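Local coordinates for head completion protein gp6 (Enterobacteria phage HK97, PDB 3JVO) that forms a thirteen-membered ring in the head-tail connector, joining the portal protein to gp7 and leaving an open central channel for DNA ejection, at residues 2-10 and 49-60; 29-40 and 63-74. All coordinates share one frame; numbering follows the deposited sequence.

Interaction 1. Residues 2-10 and 49-60; sequences AIDVLDVIS and WKVAADIPAAVK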
loop_
_atom_site.group_PDB
_atom_site.type_symbol
_atom_site.label_atom_id
_atom_site.label_comp_id
_atom_site.label_asym_id
_atom_site.label_seq_id
_atom_site.Cartn_x
_atom_site.Cartn_y
_atom_site.Cartn_z
ATOM N N ALA G 2 4.537 12.791 53.988
ATOM C CA ALA G 2 4.122 12.330 52.635
ATOM C C ALA G 2 3.549 10.921 52.738
ATOM O O ALA G 2 3.829 10.206 53.703
ATOM C CB ALA G 2 5.304 12.358 51.673
ATOM N N ILE G 3 2.759 10.531 51.736
ATOM C CA ILE G 3 2.071 9.241 51.727
ATOM C C ILE G 3 2.964 8.157 51.140
ATOM O O ILE G 3 3.606 8.344 50.099
ATOM C CB ILE G 3 0.726 9.320 50.950
ATOM C CG1 ILE G 3 -0.166 10.417 51.540
ATOM C CG2 ILE G 3 -0.009 7.970 50.980
ATOM C CD1 ILE G 3 -1.379 10.740 50.713
ATOM N N ASP G 4 3.010 7.021 51.824
ATOM C CA ASP G 4 3.726 5.860 51.333
ATOM C C ASP G 4 2.804 5.071 50.389
ATOM O O ASP G 4 1.729 4.618 50.807
ATOM C CB ASP G 4 4.159 4.993 52.512
ATOM C CG ASP G 4 4.839 3.704 52.076
ATOM O OD1 ASP G 4 4.879 3.405 50.860
ATOM O OD2 ASP G 4 5.333 2.977 52.958
ATOM N N VAL G 5 3.220 4.898 49.131
ATOM C CA VAL G 5 2.381 4.206 48.132
ATOM C C VAL G 5 1.910 2.819 48.606
ATOM O O VAL G 5 0.785 2.437 48.348
ATOM C CB VAL G 5 3.049 4.129 46.722
ATOM C CG1 VAL G 5 4.300 3.312 46.745
ATOM C CG2 VAL G 5 2.050 3.578 45.680
ATOM N N LEU G 6 2.758 2.096 49.336
ATOM C CA LEU G 6 2.398 0.767 49.834
ATOM C C LEU G 6 1.301 0.768 50.919
ATOM O O LEU G 6 0.747 -0.279 51.216
ATOM C CB LEU G 6 3.639 -0.018 50.281
ATOM C CG LEU G 6 4.661 -0.303 49.158
ATOM C CD1 LEU G 6 5.865 -1.082 49.689
ATOM C CD2 LEU G 6 4.005 -1.061 48.013
ATOM N N ASP G 7 0.979 1.934 51.490
ATOM C CA ASP G 7 -0.161 2.057 52.407
ATOM C C ASP G 7 -1.443 2.281 51.643
ATOM O O ASP G 7 -2.532 2.153 52.202
ATOM C CB ASP G 7 0.018 3.244 53.350
ATOM C CG ASP G 7 1.109 3.028 54.383
ATOM O OD1 ASP G 7 1.417 1.853 54.706
ATOM O OD2 ASP G 7 1.646 4.055 54.876
ATOM N N VAL G 8 -1.304 2.668 50.376
ATOM C CA VAL G 8 -2.420 2.913 49.461
ATOM C C VAL G 8 -2.728 1.614 48.686
ATOM O O VAL G 8 -3.862 1.170 48.644
ATOM C CB VAL G 8 -2.077 4.091 48.491
ATOM C CG1 VAL G 8 -3.209 4.375 47.504
ATOM C CG2 VAL G 8 -1.717 5.368 49.275
ATOM N N ILE G 9 -1.705 1.009 48.073
ATOM C CA ILE G 9 -1.849 -0.267 47.380
ATOM C C ILE G 9 -0.730 -1.163 47.838
ATOM O O ILE G 9 0.442 -0.825 47.679
ATOM C CB ILE G 9 -1.711 -0.116 45.855
ATOM C CG1 ILE G 9 -2.757 0.842 45.304
ATOM C CG2 ILE G 9 -1.787 -1.507 45.148
ATOM C CD1 ILE G 9 -2.489 1.273 43.866
ATOM N N SER G 10 -1.074 -2.324 48.374
ATOM C CA SER G 10 -0.051 -3.235 48.899
ATOM C C SER G 10 0.885 -3.745 47.800
ATOM O O SER G 10 0.528 -3.788 46.630
ATOM C CB SER G 10 -0.711 -4.417 49.586
ATOM O OG SER G 10 -1.312 -5.247 48.602
ATOM N N TRP G 49 -5.409 15.555 49.875
ATOM C CA TRP G 49 -5.160 14.129 50.122
ATOM C C TRP G 49 -3.984 13.985 51.076
ATOM O O TRP G 49 -2.828 13.900 50.647
ATOM C CB TRP G 49 -4.923 13.319 48.835
ATOM C CG TRP G 49 -6.064 13.350 47.853
ATOM C CD1 TRP G 49 -7.398 13.551 48.126
ATOM C CD2 TRP G 49 -5.971 13.153 46.439
ATOM N NE1 TRP G 49 -8.129 13.501 46.961
ATOM C CE2 TRP G 49 -7.279 13.262 45.912
ATOM C CE3 TRP G 49 -4.907 12.896 45.565
ATOM C CZ2 TRP G 49 -7.546 13.142 44.549
ATOM C CZ3 TRP G 49 -5.172 12.781 44.214
ATOM C CH2 TRP G 49 -6.485 12.897 43.720
ATOM N N LYS G 50 -4.299 13.940 52.368
ATOM C CA LYS G 50 -3.289 13.995 53.431
ATOM C C LYS G 50 -2.783 12.624 53.848
ATOM O O LYS G 50 -1.603 12.470 54.165
ATOM C CB LYS G 50 -3.865 14.713 54.653
ATOM C CG LYS G 50 -3.293 16.097 54.920
ATOM C CD LYS G 50 -3.397 17.032 53.719
ATOM C CE LYS G 50 -3.220 18.482 54.141
ATOM N NZ LYS G 50 -4.490 18.959 54.728
ATOM N N VAL G 51 -3.692 11.653 53.874
ATOM C CA VAL G 51 -3.385 10.268 54.253
ATOM C C VAL G 51 -3.759 9.262 53.142
ATOM O O VAL G 51 -4.551 9.580 52.241
ATOM C CB VAL G 51 -4.113 9.879 55.575
ATOM C CG1 VAL G 51 -3.593 10.727 56.752
ATOM C CG2 VAL G 51 -5.628 10.002 55.422
ATOM N N ALA G 52 -3.201 8.051 53.239
ATOM C CA ALA G 52 -3.400 6.981 52.241
ATOM C C ALA G 52 -4.874 6.707 51.934
ATOM O O ALA G 52 -5.247 6.493 50.774
ATOM C CB ALA G 52 -2.709 5.696 52.692
ATOM N N ALA G 53 -5.700 6.739 52.984
ATOM C CA ALA G 53 -7.141 6.501 52.875
ATOM C C ALA G 53 -7.874 7.602 52.097
ATOM O O ALA G 53 -9.015 7.410 51.668
ATOM C CB ALA G 53 -7.757 6.317 54.255
ATOM N N ASP G 54 -7.221 8.745 51.899
ATOM C CA ASP G 54 -7.811 9.825 51.096
ATOM C C ASP G 54 -7.794 9.560 49.578
ATOM O O ASP G 54 -8.592 10.135 48.840
ATOM C CB ASP G 54 -7.108 11.151 51.384
ATOM C CG ASP G 54 -7.347 11.659 52.799
ATOM O OD1 ASP G 54 -8.325 11.213 53.451
ATOM O OD2 ASP G 54 -6.546 12.515 53.250
ATOM N N ILE G 55 -6.889 8.708 49.107
ATOM C CA ILE G 55 -6.714 8.527 47.658
ATOM C C ILE G 55 -7.921 7.832 47.009
ATOM O O ILE G 55 -8.290 6.729 47.413
ATOM C CB ILE G 55 -5.388 7.772 47.286
ATOM C CG1 ILE G 55 -4.184 8.278 48.114
ATOM C CG2 ILE G 55 -5.112 7.880 45.788
ATOM C CD1 ILE G 55 -3.890 9.758 47.974
ATOM N N PRO G 56 -8.545 8.481 46.012
ATOM C CA PRO G 56 -9.695 7.882 45.344
ATOM C C PRO G 56 -9.364 6.622 44.548
ATOM O O PRO G 56 -8.236 6.458 44.052
ATOM C CB PRO G 56 -10.151 8.977 44.371
ATOM C CG PRO G 56 -9.534 10.235 44.864
ATOM C CD PRO G 56 -8.239 9.822 45.482
ATOM N N ALA G 57 -10.370 5.768 44.393
ATOM C CA ALA G 57 -10.239 4.543 43.637
ATOM C C ALA G 57 -9.766 4.784 42.190
ATOM O O ALA G 57 -8.919 4.046 41.705
ATOM C CB ALA G 57 -11.546 3.752 43.672
ATOM N N ALA G 58 -10.288 5.810 41.504
ATOM C CA ALA G 58 -9.885 6.030 40.103
ATOM C C ALA G 58 -8.383 6.346 40.027
ATOM O O ALA G 58 -7.695 5.909 39.088
ATOM C CB ALA G 58 -10.709 7.145 39.447
ATOM N N VAL G 59 -7.883 7.113 41.000
ATOM C CA VAL G 59 -6.456 7.444 41.049
ATOM C C VAL G 59 -5.646 6.171 41.342
ATOM O O VAL G 59 -4.597 5.939 40.748
ATOM C CB VAL G 59 -6.164 8.617 42.052
ATOM C CG1 VAL G 59 -4.670 8.901 42.202
ATOM C CG2 VAL G 59 -6.882 9.887 41.589
ATOM N N LYS G 60 -6.146 5.312 42.217
ATOM C CA LYS G 60 -5.484 4.047 42.433
ATOM C C LYS G 60 -5.378 3.251 41.105
ATOM O O LYS G 60 -4.335 2.676 40.788
ATOM C CB LYS G 60 -6.194 3.275 43.537
ATOM C CG LYS G 60 -5.903 3.829 44.945
ATOM C CD LYS G 60 -6.810 3.243 46.029
ATOM C CE LYS G 60 -6.675 1.723 46.133
ATOM N NZ LYS G 60 -7.402 1.138 47.345
HETATM O O HOH W 1 -5.805 -1.204 47.816
#

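Interaction 2. Residues 29-40 and 63-74; sequences ITLYAQAAFDYC and VLLVFADMFEHR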
loop_
_atom_site.group_PDB
_atom_site.type_symbol
_atom_site.label_atom_id
_atom_site.label_comp_id
_atom_site.label_asym_id
_atom_site.label_seq_id
_atom_site.Cartn_x
_atom_site.Cartn_y
_atom_site.Cartn_z
ATOM N N ILE G 29 10.388 -3.426 42.055
ATOM C CA ILE G 29 8.926 -3.243 41.979
ATOM C C ILE G 29 8.447 -2.076 42.856
ATOM O O ILE G 29 7.636 -1.232 42.420
ATOM C CB ILE G 29 8.178 -4.561 42.315
ATOM C CG1 ILE G 29 8.390 -5.565 41.167
ATOM C CG2 ILE G 29 6.694 -4.282 42.582
ATOM C CD1 ILE G 29 7.974 -6.991 41.512
ATOM N N THR G 30 8.973 -2.021 44.079
ATOM C CA THR G 30 8.701 -0.908 44.998
ATOM C C THR G 30 9.095 0.447 44.404
ATOM O O THR G 30 8.352 1.439 44.567
ATOM C CB THR G 30 9.365 -1.124 46.383
ATOM O OG1 THR G 30 8.843 -2.331 46.964
ATOM C CG2 THR G 30 9.096 0.053 47.333
ATOM N N LEU G 31 10.230 0.492 43.696
ATOM C CA LEU G 31 10.682 1.728 43.056
ATOM C C LEU G 31 9.705 2.169 41.948
ATOM O O LEU G 31 9.364 3.361 41.830
ATOM C CB LEU G 31 12.118 1.569 42.526
ATOM C CG LEU G 31 12.802 2.783 41.884
ATOM C CD1 LEU G 31 14.328 2.586 41.630
ATOM C CD2 LEU G 31 12.091 3.184 40.545
ATOM N N TYR G 32 9.230 1.213 41.157
ATOM C CA TYR G 32 8.258 1.511 40.111
ATOM C C TYR G 32 6.947 2.031 40.719
ATOM O O TYR G 32 6.340 2.962 40.200
ATOM C CB TYR G 32 7.933 0.265 39.281
ATOM C CG TYR G 32 9.053 -0.292 38.403
ATOM C CD1 TYR G 32 10.050 0.524 37.883
ATOM C CD2 TYR G 32 9.086 -1.655 38.092
ATOM C CE1 TYR G 32 11.074 -0.003 37.063
ATOM C CE2 TYR G 32 10.104 -2.198 37.286
ATOM C CZ TYR G 32 11.078 -1.378 36.767
ATOM O OH TYR G 32 12.070 -1.931 35.962
ATOM N N ALA G 33 6.521 1.405 41.803
ATOM C CA ALA G 33 5.289 1.777 42.504
ATOM C C ALA G 33 5.409 3.200 43.034
ATOM O O ALA G 33 4.481 3.991 42.898
ATOM C CB ALA G 33 5.005 0.809 43.633
ATOM N N GLN G 34 6.563 3.514 43.633
ATOM C CA GLN G 34 6.812 4.842 44.179
ATOM C C GLN G 34 6.840 5.889 43.065
ATOM O O GLN G 34 6.290 6.983 43.222
ATOM C CB GLN G 34 8.118 4.859 44.966
ATOM C CG GLN G 34 8.077 4.009 46.264
ATOM C CD GLN G 34 9.449 3.850 46.896
ATOM O OE1 GLN G 34 10.475 3.993 46.225
ATOM N NE2 GLN G 34 9.477 3.555 48.200
ATOM N N ALA G 35 7.474 5.542 41.941
ATOM C CA ALA G 35 7.567 6.425 40.798
ATOM C C ALA G 35 6.183 6.692 40.218
ATOM O O ALA G 35 5.861 7.825 39.883
ATOM C CB ALA G 35 8.477 5.833 39.738
ATOM N N ALA G 36 5.370 5.646 40.082
ATOM C CA ALA G 36 4.028 5.792 39.522
ATOM C C ALA G 36 3.140 6.640 40.417
ATOM O O ALA G 36 2.333 7.439 39.937
ATOM C CB ALA G 36 3.406 4.449 39.320
ATOM N N PHE G 37 3.262 6.429 41.722
ATOM C CA PHE G 37 2.468 7.167 42.685
ATOM C C PHE G 37 2.874 8.630 42.698
ATOM O O PHE G 37 2.009 9.511 42.634
ATOM C CB PHE G 37 2.618 6.559 44.073
ATOM C CG PHE G 37 1.743 7.199 45.126
ATOM C CD1 PHE G 37 0.351 7.026 45.110
ATOM C CD2 PHE G 37 2.313 7.925 46.165
ATOM C CE1 PHE G 37 -0.459 7.621 46.110
ATOM C CE2 PHE G 37 1.521 8.514 47.168
ATOM C CZ PHE G 37 0.138 8.363 47.137
ATOM N N ASP G 38 4.179 8.882 42.776
ATOM C CA ASP G 38 4.733 10.236 42.721
ATOM C C ASP G 38 4.209 10.971 41.474
ATOM O O ASP G 38 3.725 12.103 41.545
ATOM C CB ASP G 38 6.267 10.171 42.733
ATOM C CG ASP G 38 6.922 11.550 42.631
ATOM O OD1 ASP G 38 6.435 12.491 43.285
ATOM O OD2 ASP G 38 7.933 11.697 41.916
ATOM N N TYR G 39 4.266 10.298 40.334
ATOM C CA TYR G 39 3.806 10.879 39.074
ATOM C C TYR G 39 2.313 11.217 39.131
ATOM O O TYR G 39 1.919 12.348 38.822
ATOM C CB TYR G 39 4.118 9.934 37.904
ATOM C CG TYR G 39 3.554 10.401 36.585
ATOM C CD1 TYR G 39 4.231 11.340 35.813
ATOM C CD2 TYR G 39 2.331 9.915 36.123
ATOM C CE1 TYR G 39 3.698 11.789 34.618
ATOM C CE2 TYR G 39 1.795 10.350 34.938
ATOM C CZ TYR G 39 2.476 11.285 34.194
ATOM O OH TYR G 39 1.934 11.707 33.013
ATOM N N CYS G 40 1.483 10.250 39.533
ATOM C CA CYS G 40 0.045 10.491 39.561
ATOM C C CYS G 40 -0.364 11.578 40.564
ATOM O O CYS G 40 -1.238 12.384 40.257
ATOM C CB CYS G 40 -0.748 9.204 39.788
ATOM S SG CYS G 40 -0.598 8.017 38.422
ATOM N N VAL G 63 -2.509 4.703 39.023
ATOM C CA VAL G 63 -1.197 4.330 39.541
ATOM C C VAL G 63 -0.839 2.900 39.086
ATOM O O VAL G 63 0.285 2.623 38.680
ATOM C CB VAL G 63 -1.159 4.428 41.092
ATOM C CG1 VAL G 63 0.128 3.783 41.659
ATOM C CG2 VAL G 63 -1.286 5.897 41.564
ATOM N N LEU G 64 -1.812 2.002 39.161
ATOM C CA LEU G 64 -1.611 0.627 38.705
ATOM C C LEU G 64 -1.213 0.592 37.234
ATOM O O LEU G 64 -0.338 -0.182 36.850
ATOM C CB LEU G 64 -2.865 -0.209 38.920
ATOM C CG LEU G 64 -3.186 -0.675 40.342
ATOM C CD1 LEU G 64 -4.533 -1.433 40.306
ATOM C CD2 LEU G 64 -2.095 -1.585 40.939
ATOM N N LEU G 65 -1.826 1.449 36.408
ATOM C CA LEU G 65 -1.523 1.433 34.971
ATOM C C LEU G 65 -0.131 2.001 34.687
ATOM O O LEU G 65 0.632 1.483 33.852
ATOM C CB LEU G 65 -2.582 2.201 34.191
ATOM C CG LEU G 65 -4.001 1.599 34.130
ATOM C CD1 LEU G 65 -4.962 2.672 33.698
ATOM C CD2 LEU G 65 -4.002 0.434 33.139
ATOM N N VAL G 66 0.200 3.067 35.390
ATOM C CA VAL G 66 1.499 3.709 35.212
ATOM C C VAL G 66 2.594 2.750 35.714
ATOM O O VAL G 66 3.625 2.602 35.078
ATOM C CB VAL G 66 1.536 5.107 35.903
ATOM C CG1 VAL G 66 2.967 5.726 35.853
ATOM C CG2 VAL G 66 0.556 6.028 35.216
ATOM N N PHE G 67 2.354 2.125 36.864
ATOM C CA PHE G 67 3.291 1.159 37.462
ATOM C C PHE G 67 3.557 -0.011 36.504
ATOM O O PHE G 67 4.710 -0.383 36.254
ATOM C CB PHE G 67 2.743 0.637 38.811
ATOM C CG PHE G 67 3.308 -0.714 39.212
ATOM C CD1 PHE G 67 4.514 -0.807 39.894
ATOM C CD2 PHE G 67 2.652 -1.891 38.859
ATOM C CE1 PHE G 67 5.048 -2.065 40.218
ATOM C CE2 PHE G 67 3.170 -3.151 39.199
ATOM C CZ PHE G 67 4.358 -3.234 39.880
ATOM N N ALA G 68 2.491 -0.610 35.976
ATOM C CA ALA G 68 2.677 -1.757 35.091
ATOM C C ALA G 68 3.417 -1.324 33.810
ATOM O O ALA G 68 4.216 -2.067 33.277
ATOM C CB ALA G 68 1.319 -2.430 34.771
ATOM N N ASP G 69 3.171 -0.109 33.322
ATOM C CA ASP G 69 3.916 0.350 32.145
ATOM C C ASP G 69 5.437 0.370 32.409
ATOM O O ASP G 69 6.209 -0.149 31.606
ATOM C CB ASP G 69 3.425 1.709 31.668
ATOM C CG ASP G 69 4.121 2.157 30.418
ATOM O OD1 ASP G 69 3.991 1.476 29.361
ATOM O OD2 ASP G 69 4.832 3.185 30.496
HETATM N N MSE G 70 5.859 0.928 33.543
HETATM C CA MSE G 70 7.272 0.891 33.980
HETATM C C MSE G 70 7.849 -0.517 34.053
HETATM O O MSE G 70 8.994 -0.768 33.688
HETATM C CB MSE G 70 7.430 1.525 35.366
HETATM C CG MSE G 70 7.104 2.998 35.422
HETATM SE SE MSE G 70 8.276 4.015 34.248
HETATM C CE MSE G 70 10.025 3.619 35.066
ATOM N N PHE G 71 7.054 -1.434 34.579
ATOM C CA PHE G 71 7.503 -2.795 34.703
ATOM C C PHE G 71 7.713 -3.499 33.352
ATOM O O PHE G 71 8.671 -4.243 33.172
ATOM C CB PHE G 71 6.570 -3.612 35.586
ATOM C CG PHE G 71 7.048 -5.020 35.777
ATOM C CD1 PHE G 71 7.983 -5.310 36.763
ATOM C CD2 PHE G 71 6.612 -6.037 34.940
ATOM C CE1 PHE G 71 8.478 -6.637 36.929
ATOM C CE2 PHE G 71 7.087 -7.372 35.106
ATOM C CZ PHE G 71 8.018 -7.656 36.105
ATOM N N GLU G 72 6.831 -3.213 32.405
ATOM C CA GLU G 72 6.845 -3.848 31.099
ATOM C C GLU G 72 7.745 -3.166 30.079
ATOM O O GLU G 72 8.274 -3.827 29.187
ATOM C CB GLU G 72 5.418 -3.891 30.539
ATOM C CG GLU G 72 4.412 -4.632 31.438
ATOM C CD GLU G 72 4.681 -6.127 31.597
ATOM O OE1 GLU G 72 5.396 -6.710 30.766
ATOM O OE2 GLU G 72 4.138 -6.742 32.554
ATOM N N HIS G 73 7.884 -1.844 30.173
ATOM C CA HIS G 73 8.589 -1.086 29.145
ATOM C C HIS G 73 9.740 -0.317 29.824
ATOM O O HIS G 73 9.536 0.741 30.441
ATOM C CB HIS G 73 7.612 -0.173 28.387
ATOM C CG HIS G 73 6.382 -0.882 27.888
ATOM N ND1 HIS G 73 5.106 -0.514 28.260
ATOM C CD2 HIS G 73 6.237 -1.954 27.069
ATOM C CE1 HIS G 73 4.228 -1.309 27.677
ATOM N NE2 HIS G 73 4.888 -2.199 26.957
ATOM N N ARG G 74 10.939 -0.881 29.682
ATOM C CA ARG G 74 12.108 -0.547 30.478
ATOM C C ARG G 74 13.027 0.509 29.851
ATOM O O ARG G 74 13.920 0.978 30.518
ATOM C CB ARG G 74 12.939 -1.827 30.722
ATOM C CG ARG G 74 12.174 -2.969 31.419
ATOM C CD ARG G 74 12.226 -2.817 32.885
ATOM N NE ARG G 74 11.435 -3.818 33.585
ATOM C CZ ARG G 74 11.926 -4.845 34.280
ATOM N NH1 ARG G 74 13.236 -5.031 34.401
ATOM N NH2 ARG G 74 11.092 -5.670 34.893
#

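Interaction 1. Residues 2-10 and 49-60
Val8 packs against Ala52, Ile55 and Lys60, and Ile3 extends the apolar contact over Ala52 and Ile55. The isopropyl group of Val8 is split between two jobs. CG2 sits on the methyl of Ala52, 3.6 Å from its CB, while CG1, anti to the backbone N (chi1 179°), meets CG of Lys60 at 3.8 Å. Ile55 lies crosswise to Val8, laying CB and CG1 against its methyls. Ile3 brings all the carbons beyond its CB to bear: CG2 lies over CA and CB of Ala52, and CD1 touches CD1 of Ile55 at 3.8 Å. Backbone carbonyls border the same side chain, with CD1 3.5 Å from Trp49 O and CG1 near Lys50 O. Lys60 runs back along Ile9, its CE near Ile9 CG1, and a bend at chi3 (60°) turns CE and NZ toward Val8 O.

The polar link across the contact is a water, which donates to Val8 O and accepts from Lys60 NZ at 2.9 Å. Other polar bonds shape each segment separately. Asp54 OD2 grips two successive amides, Lys50 N at 2.8 Å through its anti lone pair and Val51 N at 3.0 Å from above the carboxylate plane, thereby pinning the turn that presents Ala52. In the facing segment Asp4 is an N-cap, OD1 accepting from Leu6 N at the start of the short, weakly bonded helix 5-8.

Lying near the surface, the contact joins the N-terminal segment to the loop leading into helix 57-72. Behind it, Val5 rests on Phe14 of helix 11-17, while Trp49 reaches Met41 of helix 26-44. In the first turn of helix 57-72, Lys60 also packs on Leu31 of a neighbouring subunit.

Interaction 2. Residues 29-40 and 63-74
Segments 29-40 and 63-72 of two longer helices cross steeply, with 134° between their N-to-C directions and their axes 8.3 Å from each other at closest approach, Ala36 and Phe67 being nearest by CA. The small side chain of Ala36 suits this close approach: its CB lies 3.5 Å from Phe67 N and also meets CG1 of Val66. Phe67 is a knob among Ile29, Tyr32, Ala33 and Ala36. With CG anti to the backbone N (chi1 157°), its ring reaches in edge first, CE1 3.5 Å from Ile29 O in the ring plane. Toward one end, Val63 CG2 touches Cys40 CB and comes to the edge of the Phe37 ring. Toward the other, Tyr32 lays a ring face on the backbone of Met70 and Phe71, and CB of Met70, a selenomethionine, makes a CH-pi contact 4.2 Å from the ring centroid. Tyr32 OH lies over a face of the Arg74 guanidinium but bonds to Gln17 of a neighbouring subunit, whereas Arg74 NE donates to Phe71 O at 2.8 Å. A knob-into-hole at Phe67 thus joins the two long helices in the buried centre of the mainly helical gp6 connector fold.

Interactions 1 and 2 share helix 57-72: residues 49-60 lead into it and supply its first turn, and residues 63-74 continue it. Their centres lie about 14 Å apart, interaction 1 toward the surface and interaction 2 near the middle of the chain. Val5 joins them directly, its CG2 3.4 Å from Phe37 CB, and Ile3 O approaches Phe37 CE2 at 3.6 Å, so the N-terminal segment rests on helix 26-44. Both also face the ring interface. Asp38, on helix 26-44 of one subunit, accepts from Ala58 N of the next, which ties an element of interaction 2 to one of interaction 1 between subunits of the tridecamer.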